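Local coordinates for Thiol:disulfide interchange protein DsbA (Neisseria meningitidis serogroup B, PDB 2ZNM) that probably catalyses thiol-disulfide exchange in the periplasm, as expected of a DsbA-like oxidoreductase with a thioredoxin fold, at residues D8-D13 and R161-N166; Q18-K23 and D54-T59; E25-F30 and R58-V63. All blocks are in the same frame, centred on the assembly; numbering follows the deposited sequence.

Contact 1 (D8-D13 and R161-N166); sequences DYLVLD and RVIFNN
L10 and R161 face each other as an antiparallel hydrogen-bonded pair, with Y9 and V162 next to them as a non-hydrogen-bonded pair; end to end, the touching parts run 156° apart. The L10-R161 pair is closed by two bonds, L10 N to R161 O and R161 N to L10 O, both 2.8 Å. One further rung, I163 N to D8 O at 2.9 Å, joins residues just outside the regular strands, and there the N-H comes in 48° out of the carbonyl plane as the chain leaves the strand. Between the rungs, Y9 CA adds a CA-H...O contact of 3.2 Å to R161 O.

Among the side chains, I163 and L10 make the apolar contact. I163 CG1 is anti to the carbonyl carbon (chi1 -60°), which lays I163 CD1 close to Y9 N and 3.7 Å from L10 CG. Farther along, the extended chain of R161 is crossed at about a right angle by L12, whose CD2 lies 4.0 Å from R161 NH1; the guanidinium itself is tied to the carbonyl oxygen of R147 and, weakly, to that of Y146. Y9 and V162 occupy the other face of the sheet and pack on L178 and I175 of helix 167-185. An N-terminal edge strand 9-11 laid antiparallel on the strand just before the last helix is characteristic of the DsbA-type thioredoxin fold.

Contact 2 (Q18-K23 and D54-T59); sequences QEQSGK and DAYLRT
Y56 pushes its ring into the curl of the loop Q18-K23, which wraps around it. With CG set between the backbone N and the carbonyl carbon (chi1 73°), the ring rises from strand 55-61 and puts its hydroxyl within reach of the loop backbone. Q20 N gives a straight hydrogen bond to Y56 OH at 2.9 Å. Y56 OH is also flanked by E19 CB, 3.4 Å away, and bonds weakly to E25 on the neighbouring strand. The side-chain amide of Q20 lies over one face of the ring, while K23 CB meets the ring edge, 3.6 Å from Y56 CD2.

The loop is closed from within by Q18: its extended chain brings Q18 NE2 to K23 O at 2.8 Å. At the other end, the E19 carboxylate settles against the aliphatic part of R58, E19 OE2 lying 3.4 Å from R58 CG. E19 OE2 and R58 NE are 3.7 Å apart, a long ion pair with the oxygen well out of the guanidinium plane and no N-H pointing at it; R58 NE bonds instead to E60. Across the two segments, then, Y56 OH takes the one clear hydrogen bond, backed by carbon contacts; E25 also binds E19 N and Q18, and the E19-R58 attraction is probably weak and undirected.

Contact 3 (E25-F30 and R58-V63); sequences EVLEFF and RTEHVV
Two parallel neighbours in the central sheet meet here, strands 24-30 and 55-61, joined through helix 42-50 in a beta-alpha-beta crossover, and the contact is buried near the middle of the chain. L27 pairs with R58, E28 with T59, F29 with E60 and F30 with H61. Five backbone bonds make the ladder, from R58 N to V26 O at 2.8 Å through to V62 N to F30 O at 2.9 Å.

On the face of L27 and F29, R58 is gripped by two acids and a carbonyl. R58 NH1 reaches E25 OE2 at 3.1 Å and also P17 O, while E25 OE1 accepts a bond from E19 N. R58 NE bonds to E60 OE1 at 2.8 Å, nearly in the guanidinium plane; the bend of E60 at chi2 (-75°) turns its carboxylate back to the arginine. L27 CD2 covers one guanidinium face, and L27 CD1 packs 3.5 Å from E60 CG. Flanked by two carboxylates, the buried arginine is likely to stay charged. On the other face H61 turns its ring edge to the face of F30, centroids 4.9 Å apart and planes at 65°.

Helix 130-145 covers R58 and E60 with L142 and M139, helix 69-81 sets A75 against F30 and H61, and strand 153-156 flanks strand 24-30 on its far side.

All three contacts belong to one sheet, but at different depths. Contact 3 is buried, its centre about 3 Å from the centre of the chain, although it includes the outermost strand 55-61; contact 1 is the partly buried far edge, and contact 2 a surface loop over strand 55-61. Contacts 2 and 3 touch and share R58 and T59. Contact 1 stands apart, its nearest atoms about 7 Å from contact 3 and 10 Å from contact 2, yet its two segments enclose both in sequence. Backbone ladders hold contacts 1 and 3, antiparallel in one and parallel in the other, whereas contact 2 relies on side chains. Ion pairing is tight in contact 3 and slack in contact 2.

Contact 1 (D8-D13 and R161-N166)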
loop_
_atom_site.group_PDB
_atom_site.type_symbol
_atom_site.label_atom_id
_atom_site.label_comp_id
_atom_site.label_asym_id
_atom_site.label_seq_id
_atom_site.Cartn_x
_atom_site.Cartn_y
_atom_site.Cartn_z
ATOM N N ASP A 8 -6.518 -12.926 -16.244
ATOM C CA ASP A 8 -5.910 -11.603 -16.049
ATOM C C ASP A 8 -6.383 -10.920 -14.779
ATOM O O ASP A 8 -5.661 -10.105 -14.208
ATOM C CB ASP A 8 -6.249 -10.682 -17.228
ATOM C CG ASP A 8 -5.596 -11.115 -18.517
ATOM O OD1 ASP A 8 -4.348 -11.104 -18.584
ATOM O OD2 ASP A 8 -6.334 -11.460 -19.465
ATOM N N TYR A 9 -7.608 -11.237 -14.363
ATOM C CA TYR A 9 -8.252 -10.565 -13.236
ATOM C C TYR A 9 -9.323 -11.425 -12.559
ATOM O O TYR A 9 -9.833 -12.390 -13.141
ATOM C CB TYR A 9 -8.855 -9.223 -13.683
ATOM C CG TYR A 9 -10.118 -9.324 -14.530
ATOM C CD1 TYR A 9 -11.376 -9.125 -13.961
ATOM C CD2 TYR A 9 -10.053 -9.596 -15.898
ATOM C CE1 TYR A 9 -12.541 -9.210 -14.729
ATOM C CE2 TYR A 9 -11.215 -9.685 -16.677
ATOM C CZ TYR A 9 -12.453 -9.487 -16.083
ATOM O OH TYR A 9 -13.605 -9.565 -16.838
ATOM N N LEU A 10 -9.657 -11.052 -11.327
ATOM C CA LEU A 10 -10.693 -11.726 -10.548
ATOM C C LEU A 10 -11.696 -10.713 -10.003
ATOM O O LEU A 10 -11.344 -9.570 -9.705
ATOM C CB LEU A 10 -10.075 -12.529 -9.394
ATOM C CG LEU A 10 -9.265 -13.788 -9.726
ATOM C CD1 LEU A 10 -8.575 -14.317 -8.484
ATOM C CD2 LEU A 10 -10.141 -14.870 -10.354
ATOM N N VAL A 11 -12.945 -11.147 -9.879
ATOM C CA VAL A 11 -14.011 -10.308 -9.351
ATOM C C VAL A 11 -14.091 -10.500 -7.840
ATOM O O VAL A 11 -14.323 -11.611 -7.365
ATOM C CB VAL A 11 -15.386 -10.657 -9.988
ATOM C CG1 VAL A 11 -16.421 -9.591 -9.650
ATOM C CG2 VAL A 11 -15.270 -10.817 -11.501
ATOM N N LEU A 12 -13.885 -9.424 -7.085
ATOM C CA LEU A 12 -14.041 -9.485 -5.636
ATOM C C LEU A 12 -15.494 -9.788 -5.302
ATOM O O LEU A 12 -16.407 -9.281 -5.956
ATOM C CB LEU A 12 -13.603 -8.181 -4.966
ATOM C CG LEU A 12 -12.120 -7.777 -4.904
ATOM C CD1 LEU A 12 -11.973 -6.608 -3.959
ATOM C CD2 LEU A 12 -11.205 -8.912 -4.461
ATOM N N ASP A 13 -15.702 -10.625 -4.290
ATOM C CA ASP A 13 -17.047 -11.041 -3.915
ATOM C C ASP A 13 -17.772 -9.909 -3.181
ATOM O O ASP A 13 -18.963 -9.685 -3.397
ATOM C CB ASP A 13 -17.013 -12.336 -3.087
ATOM C CG ASP A 13 -18.086 -13.340 -3.525
ATOM O OD1 ASP A 13 -18.169 -13.657 -4.737
ATOM O OD2 ASP A 13 -18.846 -13.823 -2.656
ATOM N N ARG A 161 -9.428 -7.648 -8.956
ATOM C CA ARG A 161 -8.134 -8.013 -8.394
ATOM C C ARG A 161 -7.260 -8.508 -9.531
ATOM O O ARG A 161 -7.645 -9.422 -10.266
ATOM C CB ARG A 161 -8.336 -9.124 -7.363
ATOM C CG ARG A 161 -7.111 -9.573 -6.586
ATOM C CD ARG A 161 -7.556 -10.706 -5.676
ATOM N NE ARG A 161 -6.741 -10.836 -4.473
ATOM C CZ ARG A 161 -7.215 -11.219 -3.291
ATOM N NH1 ARG A 161 -8.506 -11.480 -3.140
ATOM N NH2 ARG A 161 -6.403 -11.309 -2.254
ATOM N N VAL A 162 -6.095 -7.891 -9.681
ATOM C CA VAL A 162 -5.168 -8.262 -10.738
ATOM C C VAL A 162 -4.618 -9.670 -10.515
ATOM O O VAL A 162 -4.327 -10.059 -9.379
ATOM C CB VAL A 162 -3.999 -7.250 -10.832
ATOM C CG1 VAL A 162 -2.940 -7.726 -11.817
ATOM C CG2 VAL A 162 -4.521 -5.879 -11.227
ATOM N N ILE A 163 -4.502 -10.427 -11.602
ATOM C CA ILE A 163 -3.698 -11.643 -11.619
ATOM C C ILE A 163 -2.404 -11.335 -12.367
ATOM O O ILE A 163 -2.438 -10.972 -13.539
ATOM C CB ILE A 163 -4.426 -12.829 -12.311
ATOM C CG1 ILE A 163 -5.739 -13.151 -11.589
ATOM C CG2 ILE A 163 -3.502 -14.059 -12.381
ATOM C CD1 ILE A 163 -6.555 -14.261 -12.236
ATOM N N PHE A 164 -1.271 -11.468 -11.689
ATOM C CA PHE A 164 0.023 -11.181 -12.312
ATOM C C PHE A 164 0.542 -12.409 -13.067
ATOM O O PHE A 164 1.501 -13.065 -12.648
ATOM C CB PHE A 164 1.037 -10.687 -11.274
ATOM C CG PHE A 164 0.702 -9.342 -10.680
ATOM C CD1 PHE A 164 1.043 -8.164 -11.343
ATOM C CD2 PHE A 164 0.063 -9.251 -9.447
ATOM C CE1 PHE A 164 0.738 -6.916 -10.790
ATOM C CE2 PHE A 164 -0.241 -8.004 -8.883
ATOM C CZ PHE A 164 0.096 -6.841 -9.558
ATOM N N ASN A 165 -0.113 -12.709 -14.185
ATOM C CA ASN A 165 0.203 -13.890 -14.986
ATOM C C ASN A 165 1.292 -13.663 -16.040
ATOM O O ASN A 165 1.857 -14.622 -16.576
ATOM C CB ASN A 165 -1.072 -14.486 -15.622
ATOM C CG ASN A 165 -1.827 -13.492 -16.511
ATOM O OD1 ASN A 165 -1.956 -12.309 -16.190
ATOM N ND2 ASN A 165 -2.352 -13.986 -17.624
ATOM N N ASN A 166 1.598 -12.401 -16.322
ATOM C CA ASN A 166 2.532 -12.084 -17.398
ATOM C C ASN A 166 3.691 -11.166 -16.988
ATOM O O ASN A 166 4.284 -10.487 -17.833
ATOM C CB ASN A 166 1.771 -11.511 -18.601
ATOM C CG ASN A 166 2.391 -11.912 -19.924
ATOM O OD1 ASN A 166 1.783 -12.644 -20.708
ATOM N ND2 ASN A 166 3.611 -11.443 -20.175
#

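Contact 2 (Q18-K23 and D54-T59)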
loop_
_atom_site.group_PDB
_atom_site.type_symbol
_atom_site.label_atom_id
_atom_site.label_comp_id
_atom_site.label_asym_id
_atom_site.label_seq_id
_atom_site.Cartn_x
_atom_site.Cartn_y
_atom_site.Cartn_z
ATOM N N GLN A 18 -14.026 2.684 -1.928
ATOM C CA GLN A 18 -12.968 3.597 -2.358
ATOM C C GLN A 18 -12.750 4.733 -1.358
ATOM O O GLN A 18 -13.666 5.131 -0.640
ATOM C CB GLN A 18 -13.254 4.164 -3.762
ATOM C CG GLN A 18 -13.137 3.136 -4.890
ATOM C CD GLN A 18 -13.084 3.756 -6.279
ATOM O OE1 GLN A 18 -12.694 3.103 -7.242
ATOM N NE2 GLN A 18 -13.475 5.017 -6.387
ATOM N N GLU A 19 -11.516 5.226 -1.322
ATOM C CA GLU A 19 -11.137 6.407 -0.555
ATOM C C GLU A 19 -11.915 7.631 -1.064
ATOM O O GLU A 19 -12.433 8.424 -0.274
ATOM C CB GLU A 19 -9.653 6.651 -0.762
ATOM C CG GLU A 19 -8.809 6.776 0.479
ATOM C CD GLU A 19 -7.321 6.635 0.155
ATOM O OE1 GLU A 19 -6.897 7.059 -0.950
ATOM O OE2 GLU A 19 -6.576 6.094 1.001
ATOM N N GLN A 20 -11.981 7.765 -2.390
ATOM C CA GLN A 20 -12.647 8.876 -3.066
ATOM C C GLN A 20 -13.623 8.333 -4.099
ATOM O O GLN A 20 -13.260 7.462 -4.891
ATOM C CB GLN A 20 -11.624 9.730 -3.823
ATOM C CG GLN A 20 -10.416 10.214 -3.044
ATOM C CD GLN A 20 -9.530 11.118 -3.884
ATOM O OE1 GLN A 20 -8.393 10.768 -4.224
ATOM N NE2 GLN A 20 -10.059 12.283 -4.247
ATOM N N SER A 21 -14.850 8.861 -4.110
ATOM C CA SER A 21 -15.814 8.539 -5.164
ATOM C C SER A 21 -15.597 9.398 -6.406
ATOM O O SER A 21 -14.926 10.435 -6.347
ATOM C CB SER A 21 -17.246 8.684 -4.662
ATOM O OG SER A 21 -17.599 7.573 -3.862
ATOM N N GLY A 22 -16.146 8.957 -7.534
ATOM C CA GLY A 22 -16.014 9.695 -8.794
ATOM C C GLY A 22 -14.768 9.338 -9.589
ATOM O O GLY A 22 -14.845 9.165 -10.807
ATOM N N LYS A 23 -13.625 9.257 -8.900
ATOM C CA LYS A 23 -12.367 8.761 -9.478
ATOM C C LYS A 23 -12.264 7.240 -9.366
ATOM O O LYS A 23 -13.030 6.605 -8.643
ATOM C CB LYS A 23 -11.153 9.406 -8.799
ATOM C CG LYS A 23 -11.006 10.897 -9.055
ATOM C CD LYS A 23 -10.166 11.557 -7.976
ATOM C CE LYS A 23 -10.718 12.937 -7.614
ATOM N NZ LYS A 23 -9.720 13.695 -6.799
ATOM N N ASP A 54 -8.008 10.308 -14.500
ATOM C CA ASP A 54 -9.131 10.072 -13.574
ATOM C C ASP A 54 -8.917 8.862 -12.640
ATOM O O ASP A 54 -9.845 8.409 -11.952
ATOM C CB ASP A 54 -10.453 9.953 -14.352
ATOM C CG ASP A 54 -10.381 8.948 -15.497
ATOM O OD1 ASP A 54 -9.280 8.437 -15.793
ATOM O OD2 ASP A 54 -11.433 8.662 -16.104
ATOM N N ALA A 55 -7.678 8.367 -12.608
ATOM C CA ALA A 55 -7.297 7.243 -11.759
ATOM C C ALA A 55 -6.363 7.732 -10.662
ATOM O O ALA A 55 -5.589 8.656 -10.886
ATOM C CB ALA A 55 -6.634 6.153 -12.589
ATOM N N TYR A 56 -6.454 7.128 -9.476
ATOM C CA TYR A 56 -5.547 7.454 -8.352
ATOM C C TYR A 56 -5.015 6.217 -7.621
ATOM O O TYR A 56 -5.599 5.125 -7.693
ATOM C CB TYR A 56 -6.204 8.437 -7.356
ATOM C CG TYR A 56 -7.277 7.826 -6.487
ATOM C CD1 TYR A 56 -6.977 7.337 -5.208
ATOM C CD2 TYR A 56 -8.594 7.734 -6.940
ATOM C CE1 TYR A 56 -7.971 6.766 -4.399
ATOM C CE2 TYR A 56 -9.595 7.169 -6.142
ATOM C CZ TYR A 56 -9.278 6.687 -4.878
ATOM O OH TYR A 56 -10.272 6.125 -4.103
ATOM N N LEU A 57 -3.908 6.418 -6.911
ATOM C CA LEU A 57 -3.183 5.359 -6.210
ATOM C C LEU A 57 -3.476 5.373 -4.707
ATOM O O LEU A 57 -3.422 6.428 -4.073
ATOM C CB LEU A 57 -1.673 5.532 -6.436
ATOM C CG LEU A 57 -0.790 4.575 -7.263
ATOM C CD1 LEU A 57 -1.540 3.479 -8.035
ATOM C CD2 LEU A 57 0.142 5.364 -8.166
ATOM N N ARG A 58 -3.783 4.200 -4.153
ATOM C CA ARG A 58 -3.949 4.019 -2.713
ATOM C C ARG A 58 -3.089 2.827 -2.272
ATOM O O ARG A 58 -3.011 1.818 -2.976
ATOM C CB ARG A 58 -5.436 3.768 -2.379
ATOM C CG ARG A 58 -5.759 3.406 -0.912
ATOM C CD ARG A 58 -7.215 2.987 -0.782
ATOM N NE ARG A 58 -7.615 2.578 0.566
ATOM C CZ ARG A 58 -8.836 2.124 0.878
ATOM N NH1 ARG A 58 -9.769 1.994 -0.061
ATOM N NH2 ARG A 58 -9.129 1.780 2.128
ATOM N N THR A 59 -2.444 2.942 -1.115
ATOM C CA THR A 59 -1.690 1.823 -0.561
ATOM C C THR A 59 -2.136 1.466 0.854
ATOM O O THR A 59 -2.502 2.347 1.634
ATOM C CB THR A 59 -0.159 2.081 -0.565
ATOM O OG1 THR A 59 0.155 3.176 0.312
ATOM C CG2 THR A 59 0.327 2.396 -1.973
#

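Contact 3 (E25-F30 and R58-V63)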
loop_
_atom_site.group_PDB
_atom_site.type_symbol
_atom_site.label_atom_id
_atom_site.label_comp_id
_atom_site.label_asym_id
_atom_site.label_seq_id
_atom_site.Cartn_x
_atom_site.Cartn_y
_atom_site.Cartn_z
ATOM N N GLU A 25 -10.108 4.170 -8.206
ATOM C CA GLU A 25 -9.035 3.772 -7.306
ATOM C C GLU A 25 -8.197 2.653 -7.886
ATOM O O GLU A 25 -8.707 1.724 -8.511
ATOM C CB GLU A 25 -9.609 3.338 -5.964
ATOM C CG GLU A 25 -8.582 2.966 -4.889
ATOM C CD GLU A 25 -9.255 2.806 -3.527
ATOM O OE1 GLU A 25 -9.493 3.840 -2.858
ATOM O OE2 GLU A 25 -9.569 1.652 -3.144
ATOM N N VAL A 26 -6.892 2.775 -7.688
ATOM C CA VAL A 26 -5.972 1.663 -7.878
ATOM C C VAL A 26 -5.315 1.436 -6.519
ATOM O O VAL A 26 -4.490 2.227 -6.059
ATOM C CB VAL A 26 -4.952 1.943 -8.996
ATOM C CG1 VAL A 26 -3.996 0.761 -9.164
ATOM C CG2 VAL A 26 -5.672 2.218 -10.290
ATOM N N LEU A 27 -5.750 0.380 -5.851
ATOM C CA LEU A 27 -5.307 0.100 -4.504
ATOM C C LEU A 27 -4.263 -1.003 -4.516
ATOM O O LEU A 27 -4.481 -2.083 -5.100
ATOM C CB LEU A 27 -6.506 -0.266 -3.624
ATOM C CG LEU A 27 -6.388 -1.064 -2.322
ATOM C CD1 LEU A 27 -5.657 -0.293 -1.247
ATOM C CD2 LEU A 27 -7.803 -1.445 -1.861
ATOM N N GLU A 28 -3.125 -0.711 -3.890
ATOM C CA GLU A 28 -2.062 -1.708 -3.682
ATOM C C GLU A 28 -1.917 -2.106 -2.212
ATOM O O GLU A 28 -1.653 -1.257 -1.367
ATOM C CB GLU A 28 -0.720 -1.185 -4.205
ATOM C CG GLU A 28 0.306 -2.278 -4.435
ATOM C CD GLU A 28 1.751 -1.791 -4.317
ATOM O OE1 GLU A 28 2.064 -1.018 -3.381
ATOM O OE2 GLU A 28 2.581 -2.198 -5.154
ATOM N N PHE A 29 -2.095 -3.390 -1.913
ATOM C CA PHE A 29 -1.647 -3.947 -0.614
ATOM C C PHE A 29 -0.184 -4.359 -0.699
ATOM O O PHE A 29 0.213 -5.065 -1.630
ATOM C CB PHE A 29 -2.497 -5.142 -0.171
ATOM C CG PHE A 29 -3.929 -4.791 0.130
ATOM C CD1 PHE A 29 -4.890 -4.839 -0.868
ATOM C CD2 PHE A 29 -4.311 -4.402 1.412
ATOM C CE1 PHE A 29 -6.207 -4.506 -0.587
ATOM C CE2 PHE A 29 -5.615 -4.067 1.693
ATOM C CZ PHE A 29 -6.568 -4.123 0.704
ATOM N N PHE A 30 0.608 -3.917 0.280
ATOM C CA PHE A 30 2.054 -4.099 0.270
ATOM C C PHE A 30 2.583 -4.439 1.671
ATOM O O PHE A 30 1.847 -4.399 2.665
ATOM C CB PHE A 30 2.732 -2.811 -0.221
ATOM C CG PHE A 30 2.864 -1.749 0.844
ATOM C CD1 PHE A 30 1.783 -0.977 1.207
ATOM C CD2 PHE A 30 4.081 -1.542 1.500
ATOM C CE1 PHE A 30 1.893 -0.021 2.194
ATOM C CE2 PHE A 30 4.197 -0.590 2.485
ATOM C CZ PHE A 30 3.096 0.177 2.830
ATOM N N ARG A 58 -3.783 4.200 -4.153
ATOM C CA ARG A 58 -3.949 4.019 -2.713
ATOM C C ARG A 58 -3.089 2.827 -2.272
ATOM O O ARG A 58 -3.011 1.818 -2.976
ATOM C CB ARG A 58 -5.436 3.768 -2.379
ATOM C CG ARG A 58 -5.759 3.406 -0.912
ATOM C CD ARG A 58 -7.215 2.987 -0.782
ATOM N NE ARG A 58 -7.615 2.578 0.566
ATOM C CZ ARG A 58 -8.836 2.124 0.878
ATOM N NH1 ARG A 58 -9.769 1.994 -0.061
ATOM N NH2 ARG A 58 -9.129 1.780 2.128
ATOM N N THR A 59 -2.444 2.942 -1.115
ATOM C CA THR A 59 -1.690 1.823 -0.561
ATOM C C THR A 59 -2.136 1.466 0.854
ATOM O O THR A 59 -2.502 2.347 1.634
ATOM C CB THR A 59 -0.159 2.081 -0.565
ATOM O OG1 THR A 59 0.155 3.176 0.312
ATOM C CG2 THR A 59 0.327 2.396 -1.973
ATOM N N GLU A 60 -2.112 0.167 1.170
ATOM C CA GLU A 60 -2.376 -0.322 2.525
ATOM C C GLU A 60 -1.333 -1.368 2.911
ATOM O O GLU A 60 -1.020 -2.275 2.122
ATOM C CB GLU A 60 -3.773 -0.920 2.627
ATOM C CG GLU A 60 -4.910 -0.002 2.150
ATOM C CD GLU A 60 -5.255 1.125 3.120
ATOM O OE1 GLU A 60 -5.920 2.088 2.702
ATOM O OE2 GLU A 60 -4.888 1.057 4.302
ATOM N N HIS A 61 -0.763 -1.232 4.103
ATOM C CA HIS A 61 0.098 -2.294 4.622
ATOM C C HIS A 61 -0.731 -3.498 5.090
ATOM O O HIS A 61 -1.666 -3.383 5.877
ATOM C CB HIS A 61 1.032 -1.807 5.726
ATOM C CG HIS A 61 2.211 -2.700 5.943
ATOM N ND1 HIS A 61 3.509 -2.296 5.699
ATOM C CD2 HIS A 61 2.289 -3.990 6.347
ATOM C CE1 HIS A 61 4.334 -3.294 5.963
ATOM N NE2 HIS A 61 3.617 -4.335 6.344
ATOM N N VAL A 62 -0.353 -4.649 4.573
ATOM C CA VAL A 62 -0.971 -5.935 4.838
ATOM C C VAL A 62 -0.678 -6.332 6.303
ATOM O O VAL A 62 0.388 -6.049 6.807
ATOM C CB VAL A 62 -0.367 -6.911 3.778
ATOM C CG1 VAL A 62 0.787 -7.735 4.320
ATOM C CG2 VAL A 62 -1.402 -7.708 3.090
ATOM N N VAL A 63 -1.645 -6.908 7.010
ATOM C CA VAL A 63 -1.409 -7.381 8.390
ATOM C C VAL A 63 -1.717 -8.877 8.478
ATOM O O VAL A 63 -2.883 -9.258 8.582
ATOM C CB VAL A 63 -2.270 -6.628 9.446
ATOM C CG1 VAL A 63 -1.946 -7.127 10.864
ATOM C CG2 VAL A 63 -2.087 -5.121 9.340
#